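PDB 3RFQ: pterin-4-alpha-carbinolamine dehydratase MoaB2 from Mycobacterium marinum, which probably takes part in molybdenum cofactor biosynthesis, as a MogA/MoaB-family protein expected to bind molybdopterin or a related pterin. Local coordinates for residues L28-A33 with A61-D66; V36-R41 with V71-V76. All coordinates share one frame; numbering follows the deposited sequence.

How the interactions relate
Strand 31-38 shows how one strand can be tied to the same neighbour at both of its ends. The chain enters through 28-33, runs up to 36-41, turns back through helix 51-60, and returns as 61-66 alongside its own beginning, where interaction 1 closes the loop. It then follows strand 63-71 to 71-76, and interaction 2 closes a second loop against 36-41. The segments therefore alternate along the chain, and the two contacts cross without nesting. Their centres lie about 24 Å apart, one at the start and one at the end of a parallel strand pair joined by a beta-alpha-beta crossover; the second leads on into helix 75-87.

Interaction 1 (L28-A33 with A61-D66); sequences LVVGRA and AGFVVD
Arg32 and Asp66 close a parallel strand pairing at the surface, where strand 31-38 starts beside strand 63-71, outermost in this chain's sheet. Val64 is bonded through both its N and its O: the N donates to Gly31 O at 2.9 Å, and the O receives Ala33 N at 2.8 Å. Asp66 N continues the ladder to Ala33 O. Ahead of the regular strands, Val30 N donates to the O of Gly62, whose positive phi completes the Schellman motif at the end of helix 51-60.

On the face of Ala33 and Phe63, Val30 CB sits over the ring, 4.1 Å from its centroid, while Val30 CG1 touches Phe63 CZ at 3.5 Å. Helix 160-180 packs on the same ring through Ala174 and Ile178. On the other face the Arg32 chain bends at chi3 (58°) and meets Asp66 side-on. Arg32 NE donates to Asp66 OD1 at 3.2 Å. Arg32 NH1 donates to Asp66 OD2 at 2.6 Å, and both oxygens use their syn lone pairs. Arg32 NH2 bonds Gly88 O. The nearly coplanar, two-pronged salt bridge fixes the turn of both groups and, with Asp66 exposed, probably favours its charged form.

Interaction 2 (V36-R41 with V71-V76); sequences VVVDDR and VEADEV
Asp40 bonds a backbone N-H from above its carboxylate plane, an unusual direction of approach: Ala73 N donates to Asp40 OD1 at 2.8 Å. The nitrogen stands 35° out of that plane, yet the N-H itself points quite straight at the oxygen (165°). A chi1 of -77° sets Asp40 CG beside its own backbone N, anti to the carbonyl carbon; Asp40 OD1 lies 3.4 Å from Glu72 CB. The same oxygen forms a salt bridge with Arg104, so a cation and a peptide N-H share it. Glu72 OE2 stands 4.4 Å from Asp40 OD1, two like charges near each other but not in contact.

Next to this bond, the two segments are joined by a single parallel bridge, Val38 with Val71. Val71 spans the step between Val37 and Asp39, its N donating to Val37 O and its O accepting Asp39 N at 3.0 Å. Val71 turns CG2 into the position between its backbone N and carbonyl carbon, where that methyl meets Val36 CG1 at 3.8 Å. Val38 CG1, anti to the backbone N, instead reaches forward to Ala73 CA, also at 3.8 Å, in the inverse gamma turn centred on Ala73.

Both segments end by starting helices. Asp39 is the N-cap of helix 40-43, with OD2 also bonded to Thr42 OG1, and Asp74 caps helix 75-87 through Asp77 N. Ile78 of that second helix covers Val38 and Val71, Thr107 of helix 107-114 touches Val38, and strand 92-96 flanks strand 31-38 on the side away from strand 63-71, with backbone bonds from Val36 and Val38 to Val96.

Interaction 1 (L28-A33 with A61-D66)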
loop_
_atom_site.group_PDB
_atom_site.type_symbol
_atom_site.label_atom_id
_atom_site.label_comp_id
_atom_site.label_asym_id
_atom_site.label_seq_id
_atom_site.Cartn_x
_atom_site.Cartn_y
_atom_site.Cartn_z
ATOM N N LEU C 28 -23.992 21.437 -5.627
ATOM C CA LEU C 28 -22.882 20.503 -5.457
ATOM C C LEU C 28 -23.324 19.076 -5.114
ATOM O O LEU C 28 -22.490 18.248 -4.716
ATOM C CB LEU C 28 -21.915 20.987 -4.374
ATOM C CG LEU C 28 -21.518 22.466 -4.248
ATOM C CD1 LEU C 28 -20.737 22.668 -2.937
ATOM C CD2 LEU C 28 -20.729 22.993 -5.468
ATOM N N VAL C 29 -24.616 18.773 -5.255
ATOM C CA VAL C 29 -25.060 17.387 -5.121
ATOM C C VAL C 29 -24.451 16.521 -6.237
ATOM O O VAL C 29 -24.491 16.889 -7.410
ATOM C CB VAL C 29 -26.595 17.295 -5.086
ATOM C CG1 VAL C 29 -27.071 15.860 -5.316
ATOM C CG2 VAL C 29 -27.090 17.841 -3.752
ATOM N N VAL C 30 -23.900 15.380 -5.853
ATOM C CA VAL C 30 -23.238 14.484 -6.783
ATOM C C VAL C 30 -24.239 13.663 -7.562
ATOM O O VAL C 30 -24.062 13.465 -8.763
ATOM C CB VAL C 30 -22.283 13.515 -6.065
ATOM C CG1 VAL C 30 -21.730 12.507 -7.058
ATOM C CG2 VAL C 30 -21.151 14.273 -5.351
ATOM N N GLY C 31 -25.283 13.180 -6.886
ATOM C CA GLY C 31 -26.389 12.474 -7.566
ATOM C C GLY C 31 -27.324 11.783 -6.585
ATOM O O GLY C 31 -27.311 12.091 -5.400
ATOM N N ARG C 32 -28.147 10.876 -7.090
ATOM C CA ARG C 32 -29.081 10.115 -6.273
ATOM C C ARG C 32 -28.450 8.772 -5.878
ATOM O O ARG C 32 -27.806 8.110 -6.704
ATOM C CB ARG C 32 -30.362 9.808 -7.062
ATOM C CG ARG C 32 -31.363 10.958 -7.261
ATOM C CD ARG C 32 -32.469 10.530 -8.276
ATOM N NE ARG C 32 -33.199 9.325 -7.854
ATOM C CZ ARG C 32 -33.890 8.529 -8.668
ATOM N NH1 ARG C 32 -34.506 7.456 -8.186
ATOM N NH2 ARG C 32 -33.974 8.778 -9.969
ATOM N N ALA C 33 -28.650 8.354 -4.629
ATOM C CA ALA C 33 -28.237 7.005 -4.225
ATOM C C ALA C 33 -29.347 6.146 -3.620
ATOM O O ALA C 33 -30.366 6.663 -3.123
ATOM C CB ALA C 33 -27.013 7.057 -3.304
ATOM N N ALA C 61 -21.191 12.620 1.687
ATOM C CA ALA C 61 -20.470 12.664 0.418
ATOM C C ALA C 61 -21.222 13.420 -0.715
ATOM O O ALA C 61 -20.736 13.481 -1.830
ATOM C CB ALA C 61 -20.162 11.244 -0.019
ATOM N N GLY C 62 -22.404 13.980 -0.439
ATOM C CA GLY C 62 -23.138 14.775 -1.443
ATOM C C GLY C 62 -24.159 13.995 -2.255
ATOM O O GLY C 62 -24.645 14.491 -3.273
ATOM N N PHE C 63 -24.511 12.784 -1.821
ATOM C CA PHE C 63 -25.573 12.049 -2.484
ATOM C C PHE C 63 -26.929 12.310 -1.832
ATOM O O PHE C 63 -27.024 12.371 -0.600
ATOM C CB PHE C 63 -25.275 10.546 -2.499
ATOM C CG PHE C 63 -24.155 10.178 -3.419
ATOM C CD1 PHE C 63 -24.406 9.874 -4.752
ATOM C CD2 PHE C 63 -22.842 10.203 -2.973
ATOM C CE1 PHE C 63 -23.343 9.587 -5.615
ATOM C CE2 PHE C 63 -21.796 9.924 -3.828
ATOM C CZ PHE C 63 -22.049 9.597 -5.141
ATOM N N VAL C 64 -27.967 12.465 -2.644
ATOM C CA VAL C 64 -29.323 12.483 -2.122
ATOM C C VAL C 64 -29.804 11.030 -2.078
ATOM O O VAL C 64 -29.815 10.358 -3.114
ATOM C CB VAL C 64 -30.265 13.328 -3.022
ATOM C CG1 VAL C 64 -31.713 13.181 -2.589
ATOM C CG2 VAL C 64 -29.910 14.779 -2.899
ATOM N N VAL C 65 -30.177 10.550 -0.894
ATOM C CA VAL C 65 -30.516 9.132 -0.681
ATOM C C VAL C 65 -32.031 8.824 -0.846
ATOM O O VAL C 65 -32.844 9.246 -0.040
ATOM C CB VAL C 65 -29.985 8.647 0.691
ATOM C CG1 VAL C 65 -30.330 7.165 0.937
ATOM C CG2 VAL C 65 -28.491 8.858 0.778
ATOM N N ASP C 66 -32.386 8.088 -1.907
ATOM C CA ASP C 66 -33.767 7.697 -2.187
ATOM C C ASP C 66 -34.378 6.977 -0.992
ATOM O O ASP C 66 -35.544 7.212 -0.648
ATOM C CB ASP C 66 -33.840 6.723 -3.375
ATOM C CG ASP C 66 -33.783 7.407 -4.736
ATOM O OD1 ASP C 66 -33.621 8.635 -4.809
ATOM O OD2 ASP C 66 -33.917 6.691 -5.756
#

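Interaction 2 (V36-R41 with V71-V76)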
loop_
_atom_site.group_PDB
_atom_site.type_symbol
_atom_site.label_atom_id
_atom_site.label_comp_id
_atom_site.label_asym_id
_atom_site.label_seq_id
_atom_site.Cartn_x
_atom_site.Cartn_y
_atom_site.Cartn_z
ATOM N N VAL C 36 -28.964 -0.868 -0.468
ATOM C CA VAL C 36 -29.583 -2.194 -0.447
ATOM C C VAL C 36 -28.940 -2.990 0.677
ATOM O O VAL C 36 -27.763 -3.307 0.594
ATOM C CB VAL C 36 -29.411 -2.939 -1.796
ATOM C CG1 VAL C 36 -30.002 -4.370 -1.717
ATOM C CG2 VAL C 36 -30.061 -2.157 -2.894
ATOM N N VAL C 37 -29.708 -3.289 1.724
ATOM C CA VAL C 37 -29.236 -4.121 2.822
ATOM C C VAL C 37 -29.589 -5.587 2.580
ATOM O O VAL C 37 -30.761 -5.954 2.541
ATOM C CB VAL C 37 -29.768 -3.630 4.197
ATOM C CG1 VAL C 37 -29.361 -4.591 5.331
ATOM C CG2 VAL C 37 -29.258 -2.203 4.472
ATOM N N VAL C 38 -28.560 -6.412 2.389
ATOM C CA VAL C 38 -28.722 -7.833 2.188
ATOM C C VAL C 38 -28.526 -8.487 3.518
ATOM O O VAL C 38 -27.401 -8.647 3.986
ATOM C CB VAL C 38 -27.685 -8.407 1.213
ATOM C CG1 VAL C 38 -27.994 -9.884 0.928
ATOM C CG2 VAL C 38 -27.657 -7.613 -0.065
ATOM N N ASP C 39 -29.632 -8.872 4.136
ATOM C CA ASP C 39 -29.592 -9.520 5.424
ATOM C C ASP C 39 -30.944 -10.169 5.711
ATOM O O ASP C 39 -31.994 -9.524 5.594
ATOM C CB ASP C 39 -29.224 -8.509 6.518
ATOM C CG ASP C 39 -29.078 -9.166 7.890
ATOM O OD1 ASP C 39 -28.078 -9.893 8.124
ATOM O OD2 ASP C 39 -29.977 -8.962 8.731
ATOM N N ASP C 40 -30.910 -11.444 6.082
ATOM C CA ASP C 40 -32.133 -12.207 6.277
ATOM C C ASP C 40 -32.978 -11.687 7.427
ATOM O O ASP C 40 -34.200 -11.527 7.279
ATOM C CB ASP C 40 -31.825 -13.690 6.480
ATOM C CG ASP C 40 -31.479 -14.400 5.185
ATOM O OD1 ASP C 40 -31.899 -13.932 4.095
ATOM O OD2 ASP C 40 -30.791 -15.449 5.275
ATOM N N ARG C 41 -32.343 -11.426 8.569
ATOM C CA ARG C 41 -33.099 -11.049 9.778
ATOM C C ARG C 41 -33.692 -9.636 9.616
ATOM O O ARG C 41 -34.806 -9.371 10.077
ATOM C CB ARG C 41 -32.253 -11.200 11.057
ATOM N N VAL C 71 -33.436 -6.735 1.684
ATOM C CA VAL C 71 -33.746 -7.987 1.008
ATOM C C VAL C 71 -33.067 -9.152 1.695
ATOM O O VAL C 71 -32.056 -8.977 2.383
ATOM C CB VAL C 71 -33.343 -7.988 -0.483
ATOM C CG1 VAL C 71 -34.269 -7.130 -1.291
ATOM C CG2 VAL C 71 -31.874 -7.552 -0.662
ATOM N N GLU C 72 -33.639 -10.338 1.482
ATOM C CA GLU C 72 -33.072 -11.594 1.936
ATOM C C GLU C 72 -31.812 -11.905 1.134
ATOM O O GLU C 72 -31.625 -11.379 0.026
ATOM C CB GLU C 72 -34.053 -12.743 1.713
ATOM C CG GLU C 72 -35.277 -12.746 2.569
ATOM C CD GLU C 72 -36.187 -13.909 2.242
ATOM O OE1 GLU C 72 -37.345 -13.643 1.906
ATOM O OE2 GLU C 72 -35.752 -15.088 2.301
ATOM N N ALA C 73 -30.969 -12.774 1.693
ATOM C CA ALA C 73 -29.773 -13.262 1.006
ATOM C C ALA C 73 -30.221 -14.281 -0.031
ATOM O O ALA C 73 -29.995 -15.491 0.091
ATOM C CB ALA C 73 -28.809 -13.867 1.996
ATOM N N ASP C 74 -30.898 -13.771 -1.045
ATOM C CA ASP C 74 -31.499 -14.584 -2.081
ATOM C C ASP C 74 -31.197 -13.883 -3.405
ATOM O O ASP C 74 -31.408 -12.674 -3.549
ATOM C CB ASP C 74 -33.005 -14.690 -1.849
ATOM C CG ASP C 74 -33.718 -15.397 -2.976
ATOM O OD1 ASP C 74 -33.773 -16.643 -2.941
ATOM O OD2 ASP C 74 -34.210 -14.702 -3.900
ATOM N N GLU C 75 -30.685 -14.664 -4.349
ATOM C CA GLU C 75 -30.159 -14.174 -5.616
ATOM C C GLU C 75 -31.199 -13.405 -6.420
ATOM O O GLU C 75 -30.910 -12.333 -6.944
ATOM C CB GLU C 75 -29.616 -15.356 -6.429
ATOM C CG GLU C 75 -28.337 -15.057 -7.188
ATOM C CD GLU C 75 -27.667 -16.325 -7.740
ATOM O OE1 GLU C 75 -27.513 -17.320 -6.979
ATOM O OE2 GLU C 75 -27.298 -16.319 -8.942
ATOM N N VAL C 76 -32.410 -13.944 -6.501
ATOM C CA VAL C 76 -33.509 -13.305 -7.219
ATOM C C VAL C 76 -33.936 -11.987 -6.539
ATOM O O VAL C 76 -34.141 -10.957 -7.213
ATOM C CB VAL C 76 -34.694 -14.293 -7.399
ATOM C CG1 VAL C 76 -36.003 -13.575 -7.842
ATOM C CG2 VAL C 76 -34.309 -15.397 -8.393
#